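Local coordinates for GDSL-like protein (Roseburia intestinalis L1-82, PDB 6HFZ), which removes acetyl groups from acetylated mannans as a two-domain esterase of the SGNH (GDSL-like) hydrolase family, and probably has acetylxylan esterase activity too, at residues 34-40 / 101-107; 144-150 / 169-174. All blocks are in the same frame, centred on the assembly; numbering follows the deposited sequence.

Contact 1. Residues 34-40 / 101-107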
loop_
_atom_site.group_PDB
_atom_site.type_symbol
_atom_site.label_atom_id
_atom_site.label_comp_id
_atom_site.label_asym_id
_atom_site.label_seq_id
_atom_site.Cartn_x
_atom_site.Cartn_y
_atom_site.Cartn_z
ATOM N N ASN A 34 -11.005 16.456 -3.088
ATOM C CA ASN A 34 -10.932 15.085 -2.650
ATOM C C ASN A 34 -9.549 14.838 -2.015
ATOM O O ASN A 34 -8.551 14.995 -2.664
ATOM C CB ASN A 34 -11.163 14.175 -3.856
ATOM C CG ASN A 34 -12.568 14.289 -4.418
ATOM O OD1 ASN A 34 -13.528 14.489 -3.681
ATOM N ND2 ASN A 34 -12.714 14.100 -5.714
ATOM N N ILE A 35 -9.546 14.487 -0.735
ATOM C CA ILE A 35 -8.346 14.311 0.071
ATOM C C ILE A 35 -8.158 12.807 0.315
ATOM O O ILE A 35 -8.996 12.222 1.019
ATOM C CB ILE A 35 -8.527 15.087 1.391
ATOM C CG1 ILE A 35 -8.901 16.563 1.169
ATOM C CG2 ILE A 35 -7.297 14.941 2.289
ATOM C CD1 ILE A 35 -7.907 17.376 0.364
ATOM N N ALA A 36 -7.085 12.203 -0.236
ATOM C CA ALA A 36 -6.949 10.780 -0.226
ATOM C C ALA A 36 -5.661 10.325 0.466
ATOM O O ALA A 36 -4.681 11.039 0.537
ATOM C CB ALA A 36 -7.030 10.254 -1.621
ATOM N N PHE A 37 -5.695 9.062 0.869
ATOM C CA PHE A 37 -4.597 8.402 1.575
ATOM C C PHE A 37 -4.477 6.959 1.100
ATOM O O PHE A 37 -5.453 6.252 1.106
ATOM C CB PHE A 37 -4.874 8.386 3.077
ATOM C CG PHE A 37 -5.180 9.735 3.662
ATOM C CD1 PHE A 37 -6.445 10.290 3.531
ATOM C CD2 PHE A 37 -4.222 10.441 4.387
ATOM C CE1 PHE A 37 -6.736 11.522 4.073
ATOM C CE2 PHE A 37 -4.502 11.706 4.862
ATOM C CZ PHE A 37 -5.761 12.230 4.726
ATOM N N LEU A 38 -3.264 6.556 0.669
ATOM C CA LEU A 38 -2.985 5.222 0.197
ATOM C C LEU A 38 -1.806 4.688 1.021
ATOM O O LEU A 38 -0.756 5.267 1.078
ATOM C CB LEU A 38 -2.681 5.246 -1.304
ATOM C CG LEU A 38 -2.424 3.880 -1.961
ATOM C CD1 LEU A 38 -3.732 3.145 -2.149
ATOM C CD2 LEU A 38 -1.718 4.053 -3.304
ATOM N N GLY A 39 -2.021 3.563 1.661
ATOM C CA GLY A 39 -1.061 3.040 2.591
ATOM C C GLY A 39 -1.504 1.721 3.188
ATOM O O GLY A 39 -2.478 1.126 2.712
ATOM N N GLY A 40 -0.747 1.259 4.210
ATOM C CA GLY A 40 -0.991 0.046 5.022
ATOM C C GLY A 40 -1.891 0.291 6.227
ATOM O O GLY A 40 -2.762 1.169 6.191
ATOM N N ASP A 101 -7.489 14.895 -5.305
ATOM C CA ASP A 101 -6.793 16.183 -5.506
ATOM C C ASP A 101 -5.489 16.264 -4.695
ATOM O O ASP A 101 -4.507 16.914 -5.106
ATOM C CB ASP A 101 -7.743 17.330 -5.168
ATOM C CG ASP A 101 -8.936 17.392 -6.129
ATOM O OD1 ASP A 101 -8.691 17.579 -7.363
ATOM O OD2 ASP A 101 -10.104 17.150 -5.661
ATOM N N PHE A 102 -5.422 15.459 -3.648
ATOM C CA PHE A 102 -4.314 15.359 -2.734
ATOM C C PHE A 102 -4.215 13.885 -2.322
ATOM O O PHE A 102 -5.244 13.283 -2.021
ATOM C CB PHE A 102 -4.594 16.245 -1.513
ATOM C CG PHE A 102 -3.634 16.084 -0.351
ATOM C CD1 PHE A 102 -2.487 16.851 -0.272
ATOM C CD2 PHE A 102 -3.942 15.225 0.701
ATOM C CE1 PHE A 102 -1.608 16.708 0.802
ATOM C CE2 PHE A 102 -3.085 15.102 1.787
ATOM C CZ PHE A 102 -1.924 15.851 1.830
ATOM N N VAL A 103 -3.010 13.313 -2.404
ATOM C CA VAL A 103 -2.747 11.917 -2.096
ATOM C C VAL A 103 -1.527 11.850 -1.164
ATOM O O VAL A 103 -0.465 12.316 -1.554
ATOM C CB VAL A 103 -2.424 11.100 -3.368
ATOM C CG1 VAL A 103 -2.085 9.651 -3.002
ATOM C CG2 VAL A 103 -3.574 11.168 -4.372
ATOM N N ILE A 104 -1.725 11.276 0.017
ATOM C CA ILE A 104 -0.615 10.791 0.874
ATOM C C ILE A 104 -0.329 9.332 0.537
ATOM O O ILE A 104 -1.286 8.490 0.459
ATOM C CB ILE A 104 -0.937 10.976 2.363
ATOM C CG1 ILE A 104 -0.597 12.414 2.763
ATOM C CG2 ILE A 104 -0.182 9.930 3.232
ATOM C CD1 ILE A 104 -1.073 12.834 4.130
ATOM N N ILE A 105 0.955 9.043 0.332
ATOM C CA ILE A 105 1.401 7.712 0.106
ATOM C C ILE A 105 2.234 7.258 1.314
ATOM O O ILE A 105 3.198 7.901 1.672
ATOM C CB ILE A 105 2.196 7.608 -1.201
ATOM C CG1 ILE A 105 1.350 7.923 -2.431
ATOM C CG2 ILE A 105 2.824 6.232 -1.304
ATOM C CD1 ILE A 105 2.127 7.971 -3.685
ATOM N N GLU A 106 1.864 6.131 1.927
ATOM C CA GLU A 106 2.377 5.757 3.241
ATOM C C GLU A 106 2.628 4.246 3.290
ATOM O O GLU A 106 1.733 3.473 3.703
ATOM C CB GLU A 106 1.337 6.205 4.269
ATOM C CG GLU A 106 1.724 6.068 5.729
ATOM C CD GLU A 106 1.667 4.679 6.326
ATOM O OE1 GLU A 106 2.776 4.165 6.679
ATOM O OE2 GLU A 106 0.543 4.076 6.394
ATOM N N PHE A 107 3.839 3.838 2.877
ATOM C CA PHE A 107 4.197 2.419 2.774
ATOM C C PHE A 107 5.576 2.129 3.396
ATOM O O PHE A 107 6.117 1.044 3.221
ATOM C CB PHE A 107 4.171 1.946 1.314
ATOM C CG PHE A 107 2.797 1.703 0.753
ATOM C CD1 PHE A 107 1.970 0.712 1.299
ATOM C CD2 PHE A 107 2.294 2.490 -0.267
ATOM C CE1 PHE A 107 0.714 0.455 0.758
ATOM C CE2 PHE A 107 0.993 2.291 -0.730
ATOM C CZ PHE A 107 0.229 1.250 -0.255
#
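The CD1 methyl of I104 is a knob set beside the F37 ring, 3.7 Å from CE2, the two side chains running in the same direction from neighbouring parallel strands. On the same face of the sheet, I35 presses CG2 against the F102 ring, 3.7 Å from CD2. Its chi1 of -54° sets CG2 anti to the backbone N, while CD1 on the other branch comes near CB of F102; the fork thus fits along the phenylalanine from root to ring. On the other face A36 CB packs against the F102 carbonyl O, 3.5 Å away, and L38 lays CG 4.0 Å from CE2 of F107. The F107 ring lies over G39 at the strand's end, where the missing side chain makes the hollow: G39 CA stands toward the ring's rim, 22° off the normal, a CH-pi contact. A CB there would hit the E106 carbonyl. Pairing is straightest from L38 N to I104 O (2.8 Å, 171°) and weak from G40 N to E106 O. N34 N donates to the anti lone pair of D101 OD2 at 2.8 Å. Strand 71-78 continues the sheet beyond 34-39; helix 55-66 packs on the F37 and I104 face, helices 84-96 and 115-129 on the L38 and I105 face.

Contact 2. Residues 144-150 / 169-174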
loop_
_atom_site.group_PDB
_atom_site.type_symbol
_atom_site.label_atom_id
_atom_site.label_comp_id
_atom_site.label_asym_id
_atom_site.label_seq_id
_atom_site.Cartn_x
_atom_site.Cartn_y
_atom_site.Cartn_z
ATOM N N PHE A 144 9.449 2.001 12.667
ATOM C CA PHE A 144 9.370 0.983 13.685
ATOM C C PHE A 144 9.979 1.552 14.980
ATOM O O PHE A 144 11.100 2.039 14.945
ATOM C CB PHE A 144 10.153 -0.251 13.230
ATOM C CG PHE A 144 9.406 -1.148 12.288
ATOM C CD1 PHE A 144 8.586 -2.143 12.797
ATOM C CD2 PHE A 144 9.485 -0.972 10.919
ATOM C CE1 PHE A 144 7.907 -2.993 11.946
ATOM C CE2 PHE A 144 8.782 -1.813 10.070
ATOM C CZ PHE A 144 7.994 -2.809 10.587
ATOM N N TYR A 145 9.266 1.452 16.117
ATOM C CA TYR A 145 9.746 2.062 17.382
ATOM C C TYR A 145 10.635 1.103 18.198
ATOM O O TYR A 145 11.234 1.528 19.220
ATOM C CB TYR A 145 8.574 2.645 18.172
ATOM C CG TYR A 145 7.943 3.819 17.486
ATOM C CD1 TYR A 145 8.574 5.046 17.466
ATOM C CD2 TYR A 145 6.801 3.672 16.708
ATOM C CE1 TYR A 145 8.038 6.135 16.784
ATOM C CE2 TYR A 145 6.281 4.734 15.991
ATOM C CZ TYR A 145 6.902 5.973 16.024
ATOM O OH TYR A 145 6.390 7.042 15.316
ATOM N N ASN A 146 10.681 -0.167 17.809
ATOM C CA ASN A 146 11.529 -1.133 18.497
ATOM C C ASN A 146 13.005 -0.917 18.136
ATOM O O ASN A 146 13.877 -1.150 19.000
ATOM C CB ASN A 146 11.175 -2.579 18.182
ATOM C CG ASN A 146 11.110 -2.855 16.702
ATOM O OD1 ASN A 146 10.419 -2.154 15.984
ATOM N ND2 ASN A 146 11.807 -3.879 16.225
ATOM N N ASN A 147 13.268 -0.482 16.903
ATOM C CA ASN A 147 14.667 -0.361 16.416
ATOM C C ASN A 147 14.960 0.872 15.552
ATOM O O ASN A 147 16.105 0.995 15.084
ATOM C CB ASN A 147 15.056 -1.651 15.685
ATOM C CG ASN A 147 14.216 -1.877 14.460
ATOM O OD1 ASN A 147 13.411 -1.029 14.104
ATOM N ND2 ASN A 147 14.380 -3.017 13.832
ATOM N N GLY A 148 13.982 1.742 15.250
ATOM C CA GLY A 148 14.243 2.915 14.438
ATOM C C GLY A 148 14.157 2.679 12.928
ATOM O O GLY A 148 14.512 3.563 12.184
ATOM N N ALA A 149 13.775 1.479 12.485
ATOM C CA ALA A 149 13.884 1.075 11.049
ATOM C C ALA A 149 12.723 1.628 10.227
ATOM O O ALA A 149 11.602 1.714 10.694
ATOM C CB ALA A 149 13.916 -0.429 10.904
ATOM N N ASN A 150 12.999 1.854 8.931
ATOM C CA ASN A 150 11.939 1.972 7.926
ATOM C C ASN A 150 12.566 1.829 6.533
ATOM O O ASN A 150 13.754 1.582 6.430
ATOM C CB ASN A 150 11.135 3.267 8.090
ATOM C CG ASN A 150 11.917 4.515 7.725
ATOM O OD1 ASN A 150 12.991 4.426 7.123
ATOM N ND2 ASN A 150 11.410 5.686 8.110
HETATM N N MSE A 169 8.594 10.304 10.433
HETATM C CA MSE A 169 8.558 10.059 11.874
HETATM C C MSE A 169 9.895 9.536 12.400
HETATM O O MSE A 169 10.163 9.577 13.605
HETATM C CB MSE A 169 7.434 9.083 12.244
HETATM C CG MSE A 169 6.121 9.405 11.509
HETATM SE SE MSE A 169 5.557 11.270 11.833
HETATM C CE MSE A 169 5.122 11.680 9.981
ATOM N N GLN A 170 10.751 9.060 11.490
ATOM C CA GLN A 170 12.044 8.491 11.876
ATOM C C GLN A 170 12.962 9.570 12.468
ATOM O O GLN A 170 13.811 9.253 13.311
ATOM C CB GLN A 170 12.682 7.816 10.663
ATOM C CG GLN A 170 13.939 6.994 10.898
ATOM C CD GLN A 170 14.452 6.269 9.674
ATOM O OE1 GLN A 170 14.766 6.901 8.669
ATOM N NE2 GLN A 170 14.639 4.947 9.754
ATOM N N SER A 171 12.828 10.789 11.969
ATOM C CA SER A 171 13.631 11.973 12.365
ATOM C C SER A 171 12.889 12.945 13.294
ATOM O O SER A 171 13.438 14.050 13.595
ATOM C CB SER A 171 14.118 12.656 11.125
ATOM O OG SER A 171 13.039 12.927 10.260
ATOM N N THR A 172 11.694 12.571 13.798
ATOM C CA THR A 172 10.923 13.429 14.695
ATOM C C THR A 172 10.456 12.686 15.961
ATOM O O THR A 172 10.865 13.076 17.065
ATOM C CB THR A 172 9.703 14.003 13.994
ATOM O OG1 THR A 172 9.026 12.918 13.343
ATOM C CG2 THR A 172 10.066 15.093 13.021
ATOM N N ILE A 173 9.616 11.655 15.822
ATOM C CA ILE A 173 9.086 10.910 16.972
ATOM C C ILE A 173 10.132 9.935 17.546
ATOM O O ILE A 173 10.342 9.853 18.751
ATOM C CB ILE A 173 7.790 10.176 16.591
ATOM C CG1 ILE A 173 6.752 11.149 16.015
ATOM C CG2 ILE A 173 7.245 9.430 17.786
ATOM C CD1 ILE A 173 5.425 10.477 15.701
ATOM N N TYR A 174 10.722 9.121 16.679
ATOM C CA TYR A 174 11.692 8.086 17.119
ATOM C C TYR A 174 12.811 8.716 17.937
ATOM O O TYR A 174 13.158 8.149 18.971
ATOM C CB TYR A 174 12.213 7.229 15.962
ATOM C CG TYR A 174 13.303 6.277 16.374
ATOM C CD1 TYR A 174 13.072 5.127 17.126
ATOM C CD2 TYR A 174 14.613 6.602 16.073
ATOM C CE1 TYR A 174 14.133 4.332 17.563
ATOM C CE2 TYR A 174 15.669 5.799 16.451
ATOM C CZ TYR A 174 15.436 4.644 17.187
ATOM O OH TYR A 174 16.524 3.868 17.562
#
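One face of the Y174 ring carries CA of G148, 3.5 Å from the centroid and 15° off the normal, while the carbonyl O of Y145 lies at the ring's edge. The Y145 ring has the backbone N of Y174 at its edge, and CG2 of I173 approaches its CE1 obliquely at 3.5 Å. These contacts join two loop regions of the SGNH-hydrolase alpha/beta domain, the one after strand 136-141 and the one leading into helix 173-178. With Y174 CG opposite the backbone N (chi1 174°), the ring extends from Y174 across G148, where a CB would collide with CZ; at the backbone angles of G148 a CB would also be jammed against the carbonyl O of N147. N147 OD1 accepts from A149 N at 3.0 Å, an Asx turn that shapes this bend. Q170 reaches over with an extended chain beyond CG, its amide crossing that of N150, whose own OD1 accepts from Q152 N. An alanine in place of Q170 is likely to leave the G148 carbonyl without its side-chain donor and open a gap beside the N150 amide. Q170 NE2 donates to G148 O at 2.8 Å with an N-H...O angle of 160°, in the carbonyl plane.

In the fold
Contact 1 closes before contact 2 opens along the chain, and both belong to the SGNH-hydrolase domain. Their centres are 21 Å apart; the nearest atoms are about 7 Å from each other, without touching. Both are built on the same mixed sheet: contact 1 pairs its inner strands 32-39 and 102-106, whereas contact 2 joins loops beyond strands 136-141 and 166-168, further across it. N142 relates them, bonding E106 through its side chain and N150 through its backbone carbonyl. G40 and Y145 each lie near a possible S41, H193, D190 triad, so one part of each contact comes close to the probable catalytic site without touching those three residues.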